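Local coordinates for short-chain dehydrogenase/reductase SDR (Vibrio parahaemolyticus, PDB 3GUY), which is probably an NAD(P)-dependent oxidoreductase of the short-chain dehydrogenase/reductase family, its natural substrate not being established, at residues Asn109-Leu114 against Val123-Ile128; Leu153-Arg158 against Val215-Val220; Ile4-Ala9 against Glu16-Tyr21. The protein carries 2 engineered substitutions. One frame throughout, in Å; residues are numbered along the deposited sequence.

Contact 1 of 3, residues Asn109-Leu114 against Val123-Ile128; sequences NVLREL and VNVVMI
Val-125 offers CG1 to both Leu-111 and Leu-114 of helix 93-118, and CG2 to Leu-114 alone. Having the most area buried here, it serves as the meeting point for the two leucines. Its CG1, anti to the backbone N (chi1 177°), lies 4.1 Å from Leu-111 CD1. Leu-114 reaches the same valine from one helical turn further along: Leu-114 CD1 is 3.8 Å from Val-125 CG1 and equally 3.8 Å from Val-125 CG2, so this methyl sits over the fork of the valine. The extended second torsion of Leu-114 (chi2 174°) sets CD1 anti to CA, directed at the valine. Both leucines approach the valine at a slant, neither alongside nor square to it.

The helix precedes strand 124-128 in the chain, and together they form the second half of a beta-alpha-beta crossover that starts at strand 75-78 in the parallel sheet of a Rossmann fold. The closest pair of CA atoms, Leu-111 CA and Val-125 CA, is 8.2 Å apart, and no hydrogen bond passes between the segments, as expected of a helix laid on a sheet through side chains alone. Met-127, two residues along the strand, also points at the helix, but more loosely: Met-127 SD comes no nearer than 4.6 Å to Leu-111 CD1. Phe-66 of helix 59-67 and Met-166 also pack on Leu-114. On the side of Leu-111, Leu-153 and Val-157 of helix 141-160 complete the packing, together with Leu-88 of the second subunit.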
loop_
_atom_site.group_PDB
_atom_site.type_symbol
_atom_site.label_atom_id
_atom_site.label_comp_id
_atom_site.label_asym_id
_atom_site.label_seq_id
_atom_site.Cartn_x
_atom_site.Cartn_y
_atom_site.Cartn_z
ATOM N N ASN D 109 6.170 20.488 11.173
ATOM C CA ASN D 109 6.186 21.580 12.187
ATOM C C ASN D 109 4.826 21.744 12.846
ATOM O O ASN D 109 4.745 21.781 14.058
ATOM C CB ASN D 109 6.574 22.894 11.557
ATOM C CG ASN D 109 8.028 22.969 11.239
ATOM O OD1 ASN D 109 8.849 22.345 11.886
ATOM N ND2 ASN D 109 8.359 23.736 10.226
ATOM N N VAL D 110 3.761 21.775 12.056
ATOM C CA VAL D 110 2.401 21.824 12.648
ATOM C C VAL D 110 2.043 20.618 13.465
ATOM O O VAL D 110 1.644 20.769 14.617
ATOM C CB VAL D 110 1.318 22.055 11.641
ATOM C CG1 VAL D 110 -0.071 21.812 12.297
ATOM C CG2 VAL D 110 1.417 23.443 11.106
ATOM N N LEU D 111 2.170 19.410 12.915
ATOM C CA LEU D 111 1.876 18.211 13.706
ATOM C C LEU D 111 2.754 18.028 14.956
ATOM O O LEU D 111 2.282 17.552 16.015
ATOM C CB LEU D 111 1.942 16.919 12.842
ATOM C CG LEU D 111 1.487 15.644 13.543
ATOM C CD1 LEU D 111 -0.008 15.847 14.038
ATOM C CD2 LEU D 111 1.642 14.373 12.620
ATOM N N ARG D 112 4.033 18.341 14.851
ATOM C CA ARG D 112 4.897 18.214 16.009
ATOM C C ARG D 112 4.457 19.186 17.131
ATOM O O ARG D 112 4.474 18.830 18.311
ATOM C CB ARG D 112 6.340 18.500 15.627
ATOM C CG ARG D 112 7.292 18.566 16.780
ATOM C CD ARG D 112 8.714 18.752 16.292
ATOM N NE ARG D 112 9.586 18.944 17.453
ATOM C CZ ARG D 112 9.783 20.109 18.065
ATOM N NH1 ARG D 112 9.260 21.241 17.589
ATOM N NH2 ARG D 112 10.580 20.147 19.121
ATOM N N GLU D 113 4.123 20.410 16.746
ATOM C CA GLU D 113 3.708 21.407 17.723
ATOM C C GLU D 113 2.373 21.011 18.369
ATOM O O GLU D 113 2.197 21.139 19.616
ATOM C CB GLU D 113 3.629 22.764 17.070
ATOM C CG GLU D 113 3.524 23.910 18.078
ATOM C CD GLU D 113 4.806 24.119 18.881
ATOM O OE1 GLU D 113 5.904 23.747 18.390
ATOM O OE2 GLU D 113 4.718 24.685 19.993
ATOM N N LEU D 114 1.455 20.470 17.552
ATOM C CA LEU D 114 0.212 19.900 18.081
ATOM C C LEU D 114 0.417 18.771 19.079
ATOM O O LEU D 114 -0.252 18.755 20.140
ATOM C CB LEU D 114 -0.748 19.490 16.946
ATOM C CG LEU D 114 -1.214 20.664 16.089
ATOM C CD1 LEU D 114 -2.054 20.110 14.905
ATOM C CD2 LEU D 114 -2.005 21.718 16.935
ATOM N N VAL D 123 -8.245 16.686 20.867
ATOM C CA VAL D 123 -8.186 17.537 19.682
ATOM C C VAL D 123 -8.314 16.610 18.463
ATOM O O VAL D 123 -7.880 15.486 18.510
ATOM C CB VAL D 123 -6.878 18.369 19.625
ATOM C CG1 VAL D 123 -6.840 19.265 18.359
ATOM C CG2 VAL D 123 -6.751 19.233 20.844
ATOM N N ASN D 124 -8.988 17.069 17.422
ATOM C CA ASN D 124 -9.089 16.318 16.168
ATOM C C ASN D 124 -8.194 17.046 15.203
ATOM O O ASN D 124 -8.430 18.217 14.895
ATOM C CB ASN D 124 -10.536 16.289 15.615
ATOM C CG ASN D 124 -11.425 15.253 16.321
ATOM O OD1 ASN D 124 -10.930 14.292 16.952
ATOM N ND2 ASN D 124 -12.762 15.455 16.224
ATOM N N VAL D 125 -7.116 16.384 14.783
ATOM C CA VAL D 125 -6.203 16.979 13.848
ATOM C C VAL D 125 -6.544 16.438 12.472
ATOM O O VAL D 125 -6.428 15.253 12.230
ATOM C CB VAL D 125 -4.768 16.671 14.257
ATOM C CG1 VAL D 125 -3.829 17.225 13.255
ATOM C CG2 VAL D 125 -4.516 17.295 15.660
ATOM N N VAL D 126 -7.014 17.303 11.604
ATOM C CA VAL D 126 -7.413 16.912 10.282
ATOM C C VAL D 126 -6.265 17.232 9.335
ATOM O O VAL D 126 -6.032 18.389 8.963
ATOM C CB VAL D 126 -8.686 17.617 9.820
ATOM C CG1 VAL D 126 -9.032 17.183 8.370
ATOM C CG2 VAL D 126 -9.858 17.356 10.814
ATOM N N MET D 127 -5.580 16.184 8.894
ATOM C CA MET D 127 -4.467 16.372 7.947
ATOM C C MET D 127 -4.902 16.194 6.484
ATOM O O MET D 127 -5.192 15.096 6.031
ATOM C CB MET D 127 -3.345 15.426 8.331
ATOM C CG MET D 127 -2.766 15.668 9.763
ATOM S SD MET D 127 -1.801 17.227 10.001
ATOM C CE MET D 127 -0.666 16.879 8.583
ATOM N N ILE D 128 -4.923 17.277 5.716
ATOM C CA ILE D 128 -5.348 17.177 4.331
ATOM C C ILE D 128 -4.147 16.917 3.431
ATOM O O ILE D 128 -3.168 17.687 3.426
ATOM C CB ILE D 128 -6.131 18.391 3.868
ATOM C CG1 ILE D 128 -7.373 18.578 4.788
ATOM C CG2 ILE D 128 -6.530 18.238 2.409
ATOM C CD1 ILE D 128 -8.128 19.789 4.475
#

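Contact 2 of 3, residues Leu153-Arg158 against Val215-Val220; sequences LIESVR and VSDITV
The last strand of this chain's Rossmann-fold sheet, 214-222, is tied to helix 141-160 by a salt-bridge network in which Arg-158 reaches out to Asp-217. The short helix and strand segments run nearly antiparallel (168°), and their axes come no closer than 12.5 Å, too far for small side chains to span. Arg-158 covers the gap with a chain extended from CG to NE, approaching Asp-217 from the opposite direction.

Its guanidinium grips one carboxylate oxygen end-on with two nitrogens: Arg-158 NH2 lies 2.9 Å from Asp-217 OD1 and Arg-158 NH1 lies 3.1 Å from that same atom. The oxygen is in the guanidinium plane, yet the two flat groups stand 81° apart. NH2 meets the syn lone pair of OD1, whereas NH1 comes from above the carboxylate plane. Arg-158 NH1 also makes a weak, bent bond to Ser-216 O (2.7 Å) and is hydrogen-bonded to Ile-168 O on the neighbouring strand.

The other proton of NH2 is used within the helix, in a fairly straight salt bridge from Arg-158 NH2 to Glu-155 OE1 (3.1 Å, 162° at the hydrogen). With these in-plane partners at its edge and Ile-154 CD1 over one face, the guanidinium is held against rotation.

Strand 214-222 also pairs antiparallel with a strand of the third subunit, so the network borders an interface where the sheet continues between chains. The two acids approach to 4.4 Å between Glu-155 OE2 and Asp-217 OD1; a bridging water probably offsets some of this, donating to Glu-155 OE2 at 2.7 Å and to Asp-217 OD1 at 2.6 Å.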
loop_
_atom_site.group_PDB
_atom_site.type_symbol
_atom_site.label_atom_id
_atom_site.label_comp_id
_atom_site.label_asym_id
_atom_site.label_seq_id
_atom_site.Cartn_x
_atom_site.Cartn_y
_atom_site.Cartn_z
ATOM N N LEU D 153 4.447 10.025 7.968
ATOM C CA LEU D 153 4.467 10.806 9.216
ATOM C C LEU D 153 3.198 10.566 10.007
ATOM O O LEU D 153 3.257 10.077 11.160
ATOM C CB LEU D 153 4.611 12.273 8.909
ATOM C CG LEU D 153 4.672 13.246 10.072
ATOM C CD1 LEU D 153 6.119 13.268 10.669
ATOM C CD2 LEU D 153 4.249 14.607 9.578
ATOM N N ILE D 154 2.047 10.839 9.409
ATOM C CA ILE D 154 0.781 10.726 10.209
ATOM C C ILE D 154 0.486 9.277 10.644
ATOM O O ILE D 154 -0.020 9.068 11.720
ATOM C CB ILE D 154 -0.413 11.433 9.552
ATOM C CG1 ILE D 154 -0.963 10.706 8.322
ATOM C CG2 ILE D 154 -0.020 12.830 9.099
ATOM C CD1 ILE D 154 -2.229 9.902 8.586
ATOM N N GLU D 155 0.876 8.269 9.855
ATOM C CA GLU D 155 0.553 6.906 10.214
ATOM C C GLU D 155 1.440 6.401 11.364
ATOM O O GLU D 155 1.014 5.613 12.221
ATOM C CB GLU D 155 0.598 5.988 9.006
ATOM C CG GLU D 155 -0.447 6.308 7.936
ATOM C CD GLU D 155 -1.879 5.810 8.231
ATOM O OE1 GLU D 155 -2.214 5.508 9.402
ATOM O OE2 GLU D 155 -2.698 5.749 7.261
ATOM N N SER D 156 2.618 6.964 11.423
ATOM C CA SER D 156 3.510 6.749 12.522
ATOM C C SER D 156 3.058 7.449 13.803
ATOM O O SER D 156 3.093 6.818 14.883
ATOM C CB SER D 156 4.907 7.219 12.121
ATOM O OG SER D 156 5.383 6.462 10.993
ATOM N N VAL D 157 2.708 8.718 13.678
ATOM C CA VAL D 157 2.281 9.551 14.835
ATOM C C VAL D 157 0.945 8.927 15.363
ATOM O O VAL D 157 0.763 8.763 16.598
ATOM C CB VAL D 157 2.224 11.067 14.506
ATOM C CG1 VAL D 157 1.710 11.908 15.707
ATOM C CG2 VAL D 157 3.585 11.623 14.024
ATOM N N ARG D 158 0.067 8.436 14.463
ATOM C CA ARG D 158 -1.127 7.709 14.945
ATOM C C ARG D 158 -0.762 6.589 15.902
ATOM O O ARG D 158 -1.419 6.431 16.928
ATOM C CB ARG D 158 -1.990 7.132 13.809
ATOM C CG ARG D 158 -2.751 8.157 13.077
ATOM C CD ARG D 158 -3.427 7.486 11.879
ATOM N NE ARG D 158 -4.592 8.236 11.485
ATOM C CZ ARG D 158 -5.269 8.042 10.357
ATOM N NH1 ARG D 158 -6.385 8.715 10.123
ATOM N NH2 ARG D 158 -4.853 7.144 9.477
ATOM N N VAL D 215 -15.148 9.151 11.251
ATOM C CA VAL D 215 -14.493 8.915 9.958
ATOM C C VAL D 215 -13.019 9.247 10.203
ATOM O O VAL D 215 -12.674 10.427 10.394
ATOM C CB VAL D 215 -15.029 9.814 8.874
ATOM C CG1 VAL D 215 -14.083 9.785 7.626
ATOM C CG2 VAL D 215 -16.522 9.427 8.560
ATOM N N SER D 216 -12.185 8.214 10.175
ATOM C CA SER D 216 -10.720 8.360 10.379
ATOM C C SER D 216 -9.955 8.674 9.095
ATOM O O SER D 216 -8.879 9.234 9.123
ATOM C CB SER D 216 -10.156 7.115 11.065
ATOM O OG SER D 216 -10.429 5.905 10.380
ATOM N N ASP D 217 -10.518 8.315 7.953
ATOM C CA ASP D 217 -9.844 8.465 6.667
ATOM C C ASP D 217 -10.912 8.652 5.612
ATOM O O ASP D 217 -11.853 7.875 5.548
ATOM C CB ASP D 217 -8.979 7.206 6.326
ATOM C CG ASP D 217 -7.980 6.799 7.452
ATOM O OD1 ASP D 217 -6.806 7.284 7.379
ATOM O OD2 ASP D 217 -8.318 6.010 8.412
ATOM N N ILE D 218 -10.769 9.663 4.776
ATOM C CA ILE D 218 -11.702 9.901 3.731
ATOM C C ILE D 218 -11.016 10.358 2.422
ATOM O O ILE D 218 -10.031 11.136 2.422
ATOM C CB ILE D 218 -12.797 10.920 4.209
ATOM C CG1 ILE D 218 -13.973 10.937 3.235
ATOM C CG2 ILE D 218 -12.210 12.281 4.407
ATOM C CD1 ILE D 218 -15.238 11.746 3.743
ATOM N N THR D 219 -11.492 9.810 1.305
ATOM C CA THR D 219 -11.013 10.180 -0.007
ATOM C C THR D 219 -12.201 10.791 -0.782
ATOM O O THR D 219 -13.304 10.271 -0.804
ATOM C CB THR D 219 -10.422 8.973 -0.803
ATOM O OG1 THR D 219 -9.358 8.428 -0.094
ATOM C CG2 THR D 219 -9.890 9.394 -2.209
ATOM N N VAL D 220 -11.960 11.887 -1.443
ATOM C CA VAL D 220 -13.017 12.578 -2.158
ATOM C C VAL D 220 -12.408 12.815 -3.524
ATOM O O VAL D 220 -11.238 13.168 -3.611
ATOM C CB VAL D 220 -13.431 13.861 -1.347
ATOM C CG1 VAL D 220 -14.527 14.572 -1.968
ATOM C CG2 VAL D 220 -13.934 13.471 0.049
HETATM O O HOH W 1 -4.724 6.896 5.862
#

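Contact 3 of 3, residues Ile4-Ala9 against Glu16-Tyr21; sequences IVITGA and ELAKLY
The ring of Tyr-21 receives Ile-4 CG2 over one face, the methyl carbon lying 4.2 Å from the ring centroid and 18° off the ring normal, a CH-pi contact. The methyl is displaced toward the rim, Ile-4 CG2 lying 4.0 Å from Tyr-21 CE2. Ile-6 CD1 approaches the ring obliquely, 4.1 Å from Tyr-21 CD2, while the ring of His-204 on helix 196-207 makes an edge-to-face pair with the tyrosine.

Ile-6, two residues further along the strand, presses its CD1 onto the helix itself, 3.6 Å from Ala-18 CA and 3.9 Å from Ala-18 CB. The small alanine lets the backbone be touched directly, and the segment axes close to 9.6 Å at 164°. These elements open the first beta-alpha-beta unit of the Rossmann fold. Thr-7, Gly-8 and Ala-9 begin the TGxxxGxG sequence that in this family lines the cofactor site.

With no hydrogen bond between the segments, this contact rests on buried apolar surface and on the close fit of the isoleucine methyls against ring and helix backbone.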
loop_
_atom_site.group_PDB
_atom_site.type_symbol
_atom_site.label_atom_id
_atom_site.label_comp_id
_atom_site.label_asym_id
_atom_site.label_seq_id
_atom_site.Cartn_x
_atom_site.Cartn_y
_atom_site.Cartn_z
ATOM N N ILE D 4 -11.574 26.316 16.180
ATOM C CA ILE D 4 -11.074 25.615 14.998
ATOM C C ILE D 4 -9.926 26.426 14.371
ATOM O O ILE D 4 -10.117 27.553 13.882
ATOM C CB ILE D 4 -12.131 25.349 13.909
ATOM C CG1 ILE D 4 -13.519 24.941 14.484
ATOM C CG2 ILE D 4 -11.584 24.289 12.927
ATOM C CD1 ILE D 4 -13.510 23.804 15.487
ATOM N N VAL D 5 -8.736 25.847 14.420
ATOM C CA VAL D 5 -7.561 26.398 13.759
ATOM C C VAL D 5 -7.396 25.754 12.388
ATOM O O VAL D 5 -7.331 24.514 12.290
ATOM C CB VAL D 5 -6.297 26.142 14.591
ATOM C CG1 VAL D 5 -5.080 26.800 13.881
ATOM C CG2 VAL D 5 -6.506 26.699 15.995
ATOM N N ILE D 6 -7.330 26.596 11.360
ATOM C CA ILE D 6 -7.171 26.187 9.981
ATOM C C ILE D 6 -5.939 26.806 9.276
ATOM O O ILE D 6 -5.857 28.029 9.097
ATOM C CB ILE D 6 -8.408 26.553 9.149
ATOM C CG1 ILE D 6 -9.694 26.043 9.853
ATOM C CG2 ILE D 6 -8.248 25.983 7.688
ATOM C CD1 ILE D 6 -10.971 26.530 9.216
ATOM N N THR D 7 -5.007 25.946 8.850
ATOM C CA THR D 7 -3.888 26.414 8.031
ATOM C C THR D 7 -4.255 26.329 6.557
ATOM O O THR D 7 -5.142 25.566 6.165
ATOM C CB THR D 7 -2.612 25.643 8.289
ATOM O OG1 THR D 7 -2.723 24.356 7.673
ATOM C CG2 THR D 7 -2.360 25.507 9.786
ATOM N N GLY D 8 -3.571 27.120 5.736
ATOM C CA GLY D 8 -3.862 27.197 4.331
ATOM C C GLY D 8 -5.215 27.812 4.099
ATOM O O GLY D 8 -5.867 27.502 3.115
ATOM N N ALA D 9 -5.594 28.731 4.987
ATOM C CA ALA D 9 -6.955 29.230 5.082
ATOM C C ALA D 9 -7.240 30.498 4.247
ATOM O O ALA D 9 -8.383 30.993 4.252
ATOM C CB ALA D 9 -7.333 29.457 6.571
ATOM N N GLU D 16 -12.777 27.718 2.263
ATOM C CA GLU D 16 -14.165 27.188 2.150
ATOM C C GLU D 16 -14.561 26.416 3.389
ATOM O O GLU D 16 -15.702 26.513 3.824
ATOM C CB GLU D 16 -14.327 26.327 0.907
ATOM C CG GLU D 16 -14.131 27.118 -0.352
ATOM C CD GLU D 16 -14.967 28.404 -0.377
ATOM O OE1 GLU D 16 -16.196 28.357 -0.105
ATOM O OE2 GLU D 16 -14.373 29.471 -0.649
ATOM N N LEU D 17 -13.629 25.677 3.994
ATOM C CA LEU D 17 -13.923 25.028 5.290
ATOM C C LEU D 17 -14.156 26.098 6.376
ATOM O O LEU D 17 -15.046 25.970 7.227
ATOM C CB LEU D 17 -12.794 24.073 5.726
ATOM C CG LEU D 17 -12.812 22.647 5.166
ATOM C CD1 LEU D 17 -11.445 21.961 5.482
ATOM C CD2 LEU D 17 -14.007 21.792 5.672
ATOM N N ALA D 18 -13.358 27.168 6.344
ATOM C CA ALA D 18 -13.556 28.240 7.319
ATOM C C ALA D 18 -15.022 28.743 7.258
ATOM O O ALA D 18 -15.684 28.880 8.289
ATOM C CB ALA D 18 -12.541 29.390 7.110
ATOM N N LYS D 19 -15.523 28.968 6.046
ATOM C CA LYS D 19 -16.868 29.513 5.852
ATOM C C LYS D 19 -17.958 28.581 6.396
ATOM O O LYS D 19 -18.909 29.065 7.038
ATOM C CB LYS D 19 -17.107 29.828 4.380
ATOM C CG LYS D 19 -16.215 30.914 3.898
ATOM C CD LYS D 19 -16.286 31.077 2.410
ATOM C CE LYS D 19 -15.404 32.220 1.959
ATOM N NZ LYS D 19 -15.578 32.428 0.489
ATOM N N LEU D 20 -17.824 27.262 6.184
ATOM C CA LEU D 20 -18.842 26.307 6.662
ATOM C C LEU D 20 -18.825 26.183 8.187
ATOM O O LEU D 20 -19.892 26.025 8.827
ATOM C CB LEU D 20 -18.678 24.910 6.026
ATOM C CG LEU D 20 -18.795 24.708 4.502
ATOM C CD1 LEU D 20 -18.444 23.241 4.208
ATOM C CD2 LEU D 20 -20.161 25.048 3.889
ATOM N N TYR D 21 -17.644 26.234 8.788
ATOM C CA TYR D 21 -17.553 26.165 10.251
ATOM C C TYR D 21 -18.109 27.473 10.865
ATOM O O TYR D 21 -18.856 27.439 11.823
ATOM C CB TYR D 21 -16.107 25.993 10.737
ATOM C CG TYR D 21 -15.518 24.615 10.651
ATOM C CD1 TYR D 21 -16.071 23.546 11.375
ATOM C CD2 TYR D 21 -14.385 24.371 9.882
ATOM C CE1 TYR D 21 -15.522 22.277 11.318
ATOM C CE2 TYR D 21 -13.829 23.101 9.819
ATOM C CZ TYR D 21 -14.395 22.064 10.546
ATOM O OH TYR D 21 -13.831 20.812 10.490
#

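Overall arrangement
All three contacts join a helix to the same parallel sheet. Contacts 1 and 3 are buried and apolar, each joining a helix and strand close together in the chain; they meet where Ile-128 packs on Leu-17. Contact 2, only partly buried, bridges distant parts of the chain at the edge strand and relies on charge and water. It adjoins contact 1, centres about 11 Å apart, through Leu-111 against Val-157 and Met-127 against Ile-154. Both also touch the second subunit, consistent with the helix-bundle interface common in this family, whereas no other chain touches contact 3. Contacts 2 and 3 do not meet; their nearest atoms are about 10 Å apart.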